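Local structure of agmatinase (Burkholderia thailandensis, 4DZ4) at residues Val47-Gly53 with Leu96-Gly102; Leu283-Val288 with Leu312-Trp316. The protein probably hydrolyses agmatine to putrescine and urea, as a manganese-dependent member of the arginase family. All blocks are in the same frame, centred on the assembly; numbering follows the deposited sequence.

Overall arrangement
After short N-terminal elements, including the edge strand 39-40, the chain runs along strand 49-54. It then makes a long excursion that includes helix 69-76 before returning as strand 98-103 beside strand 49-54, so contact 1 closes a loop of 42 residues. Only much later does contact 2 close a shorter one, folding helix 300-323 back onto strand 282-289. The two loops follow in series and neither nests in the other. In the central parallel sheet, strand 131-136 separates strand 49-54 from strand 282-289. Helix 300-323 bridges that gap: it packs across both strands of contact 1 as well as on strand 282-289, tying one wing of the sheet to its middle.

Contact 1 (Val47-Gly53 with Leu96-Gly102); sequences VDVVVSG and LAVIDYG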
loop_
_atom_site.group_PDB
_atom_site.type_symbol
_atom_site.label_atom_id
_atom_site.label_comp_id
_atom_site.label_asym_id
_atom_site.label_seq_id
_atom_site.Cartn_x
_atom_site.Cartn_y
_atom_site.Cartn_z
ATOM N N VAL B 47 -8.847 -29.240 27.939
ATOM C CA VAL B 47 -8.100 -28.538 26.875
ATOM C C VAL B 47 -6.618 -28.897 26.905
ATOM O O VAL B 47 -5.987 -28.878 27.947
ATOM C CB VAL B 47 -8.284 -27.009 26.963
ATOM C CG1 VAL B 47 -7.342 -26.278 25.988
ATOM C CG2 VAL B 47 -9.730 -26.637 26.675
ATOM N N ASP B 48 -6.055 -29.199 25.738
ATOM C CA ASP B 48 -4.631 -29.548 25.630
ATOM C C ASP B 48 -3.743 -28.334 25.363
ATOM O O ASP B 48 -2.636 -28.226 25.899
ATOM C CB ASP B 48 -4.411 -30.556 24.492
ATOM C CG ASP B 48 -5.139 -31.884 24.724
ATOM O OD1 ASP B 48 -5.078 -32.404 25.848
ATOM O OD2 ASP B 48 -5.768 -32.407 23.779
ATOM N N VAL B 49 -4.217 -27.446 24.505
ATOM C CA VAL B 49 -3.469 -26.229 24.166
ATOM C C VAL B 49 -4.397 -25.028 24.131
ATOM O O VAL B 49 -5.477 -25.080 23.521
ATOM C CB VAL B 49 -2.747 -26.317 22.805
ATOM C CG1 VAL B 49 -1.903 -25.063 22.589
ATOM C CG2 VAL B 49 -1.890 -27.584 22.700
ATOM N N VAL B 50 -3.951 -23.944 24.768
ATOM C CA VAL B 50 -4.671 -22.667 24.737
ATOM C C VAL B 50 -3.881 -21.671 23.887
ATOM O O VAL B 50 -2.728 -21.335 24.220
ATOM C CB VAL B 50 -4.851 -22.070 26.138
ATOM C CG1 VAL B 50 -5.457 -20.663 26.052
ATOM C CG2 VAL B 50 -5.745 -22.999 26.965
ATOM N N VAL B 51 -4.516 -21.196 22.821
ATOM C CA VAL B 51 -3.972 -20.082 22.031
ATOM C C VAL B 51 -4.529 -18.788 22.632
ATOM O O VAL B 51 -5.750 -18.700 22.863
ATOM C CB VAL B 51 -4.393 -20.182 20.538
ATOM C CG1 VAL B 51 -3.808 -19.012 19.729
ATOM C CG2 VAL B 51 -3.875 -21.491 19.954
ATOM N N SER B 52 -3.676 -17.780 22.856
ATOM C CA SER B 52 -4.185 -16.502 23.343
ATOM C C SER B 52 -3.292 -15.417 22.787
ATOM O O SER B 52 -2.170 -15.713 22.353
ATOM C CB SER B 52 -4.224 -16.450 24.883
ATOM O OG SER B 52 -2.913 -16.402 25.444
ATOM N N GLY B 53 -3.791 -14.192 22.789
ATOM C CA GLY B 53 -2.989 -13.055 22.312
ATOM C C GLY B 53 -2.549 -12.167 23.478
ATOM O O GLY B 53 -3.255 -12.037 24.490
ATOM N N LEU B 96 -6.405 -33.518 19.420
ATOM C CA LEU B 96 -5.785 -32.490 20.245
ATOM C C LEU B 96 -6.805 -31.372 20.445
ATOM O O LEU B 96 -7.291 -30.785 19.473
ATOM C CB LEU B 96 -4.530 -31.889 19.569
ATOM C CG LEU B 96 -3.693 -30.885 20.386
ATOM C CD1 LEU B 96 -2.850 -31.548 21.463
ATOM C CD2 LEU B 96 -2.780 -30.055 19.468
ATOM N N ALA B 97 -7.089 -31.082 21.713
ATOM C CA ALA B 97 -8.121 -30.117 22.115
ATOM C C ALA B 97 -7.452 -28.742 22.255
ATOM O O ALA B 97 -6.682 -28.504 23.177
ATOM C CB ALA B 97 -8.760 -30.564 23.428
ATOM N N VAL B 98 -7.746 -27.877 21.291
ATOM C CA VAL B 98 -7.136 -26.543 21.184
ATOM C C VAL B 98 -8.243 -25.513 21.161
ATOM O O VAL B 98 -9.191 -25.659 20.379
ATOM C CB VAL B 98 -6.311 -26.415 19.889
ATOM C CG1 VAL B 98 -5.597 -25.050 19.817
ATOM C CG2 VAL B 98 -5.290 -27.532 19.785
ATOM N N ILE B 99 -8.130 -24.477 21.998
ATOM C CA ILE B 99 -9.105 -23.390 22.003
ATOM C C ILE B 99 -8.400 -22.057 21.768
ATOM O O ILE B 99 -7.161 -21.956 21.904
ATOM C CB ILE B 99 -9.900 -23.320 23.321
ATOM C CG1 ILE B 99 -8.942 -22.929 24.489
ATOM C CG2 ILE B 99 -10.621 -24.654 23.527
ATOM C CD1 ILE B 99 -9.579 -22.499 25.810
ATOM N N ASP B 100 -9.193 -21.057 21.393
ATOM C CA ASP B 100 -8.714 -19.667 21.368
ATOM C C ASP B 100 -9.397 -18.956 22.558
ATOM O O ASP B 100 -10.615 -18.776 22.603
ATOM C CB ASP B 100 -9.031 -19.024 20.002
ATOM C CG ASP B 100 -8.365 -17.661 19.815
ATOM O OD1 ASP B 100 -8.116 -16.989 20.831
ATOM O OD2 ASP B 100 -8.125 -17.269 18.649
ATOM N N TYR B 101 -8.568 -18.561 23.512
ATOM C CA TYR B 101 -8.959 -17.936 24.771
ATOM C C TYR B 101 -9.354 -16.473 24.541
ATOM O O TYR B 101 -9.970 -15.841 25.403
ATOM C CB TYR B 101 -7.725 -18.009 25.685
ATOM C CG TYR B 101 -7.827 -17.425 27.109
ATOM C CD1 TYR B 101 -7.999 -18.239 28.210
ATOM C CD2 TYR B 101 -7.692 -16.048 27.321
ATOM C CE1 TYR B 101 -8.059 -17.690 29.505
ATOM C CE2 TYR B 101 -7.779 -15.490 28.589
ATOM C CZ TYR B 101 -7.943 -16.307 29.675
ATOM O OH TYR B 101 -8.021 -15.716 30.944
ATOM N N GLY B 102 -9.002 -15.933 23.381
ATOM C CA GLY B 102 -9.028 -14.481 23.203
ATOM C C GLY B 102 -7.708 -13.870 23.677
ATOM O O GLY B 102 -6.632 -14.462 23.522
#
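Val-49 to Val-51 pairs in parallel register with Val-98 to Asp-100, the strand axes 4.7 Å apart and inclined at 28°. The strands are neighbours in the central sheet of the α/β arginase fold, and the crossover joining them carries helix 69-76. Val-49, bridged to Val-98, bonds to the residues flanking it, Ala-97 through N and Ile-99 through O. Val-51 likewise bonds to the residues flanking Asp-100: its N donates to Ile-99 O, and Val-51 O takes Tyr-101 N at 2.9 Å.

At the entry end Ala-97 O is gripped twice, by Asp-48 N at 2.7 Å and Val-49 N at 3.0 Å. The carboxylate of Asp-48 returns the bond: with CG beside its own backbone N (chi1 -62°), OD2 accepts Ala-97 N at 2.8 Å, almost straight at 176°, on its anti side. Lys-320 forms a salt bridge to the same oxygen. A short acid suits this place, since it can reach the neighbouring backbone and still meet the lysine.

β-Branched residues suit the extended strands. On one face Val-50 CG2 and Ile-99 CD1 lie alongside each other, with Ile-125 of helix 114-126 against Val-50. Val-47 CG2 meets Ile-99 CG2 at 3.8 Å, the two side chains roughly perpendicular. On the other face Val-51 CG2 touches Val-98 CG1, and Leu-313 lies against Val-49 and Val-98.

Gly-102 adopts backbone angles at which a CB would press on the preceding carbonyl oxygen. Its N donates to Asp-100 OD1 at 2.9 Å, an Asx turn, while Asp-100 OD2 forms a salt bridge with NE of Arg-74.

Contact 2 (Leu283-Val288 with Leu312-Trp316); sequences LIGADV and LLCLW
Leu-283 lies over the indole of Trp-316 where strand 283-288 and helix 312-316 pack nearly antiparallel, at 156°, with their axes 10.3 Å apart. This is the α-on-β layering of the arginase fold: the strand leads through a connection to the helix, which turns back over the sheet.

CB of Leu-283 begins 4.0 Å from Trp-316 NE1. With CG anti to the backbone N (chi1 176°), the chain extends over the ring, and CG lies 3.7 Å from Trp-316 CZ2. At the tip, CD2 sits above one indole face, offset toward its rim and 3.6 Å from Trp-316 CE2, and the two side chains cross at about a right angle. The same methyl touches Leu-312 CD2, one helical turn before the tryptophan. A leucine is long enough for CD2 to reach both.

The backbone of Leu-283 supplies the polar half. Its O accepts from Trp-316 NE1 at 2.9 Å, nearly straight at the hydrogen. The oxygen lies in the indole plane, although the donor stands well above the carbonyl plane. This bond satisfies the buried N-H and helps fix the ring's rotation. The rim of the indole lies along the strand, with CA of Gly-285 at its edge, 3.8 Å from Trp-316 CZ2. The small Ala-286 CB leaves room for Leu-312 CD1, at 3.8 Å.

Helix 300-323 also lies on flanking strands, Trp-316 and Leu-312 touching Leu-133 of strand 131-136 and Leu-312 touching Leu-243 of strand 240-246; on the strand's other side, helix 142-153 sets His-149 and Tyr-153 against Ile-284.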
loop_
_atom_site.group_PDB
_atom_site.type_symbol
_atom_site.label_atom_id
_atom_site.label_comp_id
_atom_site.label_asym_id
_atom_site.label_seq_id
_atom_site.Cartn_x
_atom_site.Cartn_y
_atom_site.Cartn_z
ATOM N N LEU B 283 8.741 -29.822 24.660
ATOM C CA LEU B 283 8.253 -28.480 24.431
ATOM C C LEU B 283 7.107 -28.190 25.409
ATOM O O LEU B 283 6.046 -28.809 25.313
ATOM C CB LEU B 283 7.772 -28.393 22.990
ATOM C CG LEU B 283 7.145 -27.075 22.586
ATOM C CD1 LEU B 283 8.181 -25.961 22.586
ATOM C CD2 LEU B 283 6.470 -27.214 21.216
ATOM N N ILE B 284 7.342 -27.281 26.351
ATOM C CA ILE B 284 6.379 -26.994 27.450
ATOM C C ILE B 284 5.434 -25.833 27.141
ATOM O O ILE B 284 4.392 -25.698 27.777
ATOM C CB ILE B 284 7.119 -26.631 28.766
ATOM C CG1 ILE B 284 7.795 -25.241 28.638
ATOM C CG2 ILE B 284 8.114 -27.711 29.111
ATOM C CD1 ILE B 284 8.352 -24.634 29.902
ATOM N N GLY B 285 5.815 -25.005 26.171
ATOM C CA GLY B 285 5.096 -23.761 25.863
ATOM C C GLY B 285 5.791 -23.073 24.707
ATOM O O GLY B 285 6.960 -23.346 24.425
ATOM N N ALA B 286 5.090 -22.159 24.053
ATOM C CA ALA B 286 5.686 -21.450 22.901
ATOM C C ALA B 286 4.996 -20.128 22.647
ATOM O O ALA B 286 3.866 -19.926 23.082
ATOM C CB ALA B 286 5.631 -22.311 21.642
ATOM N N ASP B 287 5.664 -19.257 21.890
ATOM C CA ASP B 287 5.019 -18.035 21.441
ATOM C C ASP B 287 5.563 -17.627 20.074
ATOM O O ASP B 287 6.620 -18.107 19.653
ATOM C CB ASP B 287 5.092 -16.923 22.525
ATOM C CG ASP B 287 6.508 -16.486 22.843
ATOM O OD1 ASP B 287 7.328 -16.298 21.912
ATOM O OD2 ASP B 287 6.814 -16.293 24.039
ATOM N N VAL B 288 4.782 -16.802 19.383
ATOM C CA VAL B 288 5.158 -16.294 18.077
ATOM C C VAL B 288 4.876 -14.794 18.154
ATOM O O VAL B 288 3.726 -14.394 18.341
ATOM C CB VAL B 288 4.315 -16.951 16.969
ATOM C CG1 VAL B 288 4.762 -16.426 15.602
ATOM C CG2 VAL B 288 4.415 -18.482 17.062
ATOM N N LEU B 312 3.652 -25.833 15.523
ATOM C CA LEU B 312 3.748 -26.047 16.973
ATOM C C LEU B 312 2.576 -26.894 17.496
ATOM O O LEU B 312 2.784 -27.838 18.277
ATOM C CB LEU B 312 3.864 -24.701 17.733
ATOM C CG LEU B 312 5.193 -23.968 17.449
ATOM C CD1 LEU B 312 5.103 -22.518 17.886
ATOM C CD2 LEU B 312 6.352 -24.676 18.162
ATOM N N LEU B 313 1.348 -26.573 17.070
ATOM C CA LEU B 313 0.195 -27.427 17.425
ATOM C C LEU B 313 0.405 -28.881 16.980
ATOM O O LEU B 313 0.077 -29.800 17.710
ATOM C CB LEU B 313 -1.128 -26.915 16.840
ATOM C CG LEU B 313 -1.500 -25.527 17.391
ATOM C CD1 LEU B 313 -2.786 -25.020 16.749
ATOM C CD2 LEU B 313 -1.685 -25.613 18.893
ATOM N N CYS B 314 0.929 -29.069 15.780
ATOM C CA CYS B 314 1.089 -30.412 15.252
ATOM C C CYS B 314 2.125 -31.184 16.049
ATOM O O CYS B 314 1.955 -32.381 16.265
ATOM C CB CYS B 314 1.424 -30.344 13.755
ATOM S SG CYS B 314 0.025 -29.830 12.734
ATOM N N LEU B 315 3.181 -30.495 16.497
ATOM C CA LEU B 315 4.191 -31.116 17.365
ATOM C C LEU B 315 3.530 -31.622 18.640
ATOM O O LEU B 315 3.769 -32.764 19.051
ATOM C CB LEU B 315 5.326 -30.168 17.707
ATOM C CG LEU B 315 6.282 -29.832 16.544
ATOM C CD1 LEU B 315 7.207 -28.697 16.959
ATOM C CD2 LEU B 315 7.092 -31.062 16.166
ATOM N N TRP B 316 2.680 -30.789 19.244
ATOM C CA TRP B 316 1.934 -31.247 20.419
ATOM C C TRP B 316 0.977 -32.394 20.151
ATOM O O TRP B 316 0.840 -33.284 21.002
ATOM C CB TRP B 316 1.239 -30.080 21.119
ATOM C CG TRP B 316 2.173 -29.232 21.956
ATOM C CD1 TRP B 316 3.117 -29.651 22.905
ATOM C CD2 TRP B 316 2.248 -27.757 21.972
ATOM N NE1 TRP B 316 3.763 -28.568 23.471
ATOM C CE2 TRP B 316 3.283 -27.404 22.965
ATOM C CE3 TRP B 316 1.592 -26.742 21.286
ATOM C CZ2 TRP B 316 3.634 -26.074 23.232
ATOM C CZ3 TRP B 316 1.953 -25.405 21.565
ATOM C CH2 TRP B 316 2.927 -25.088 22.543
#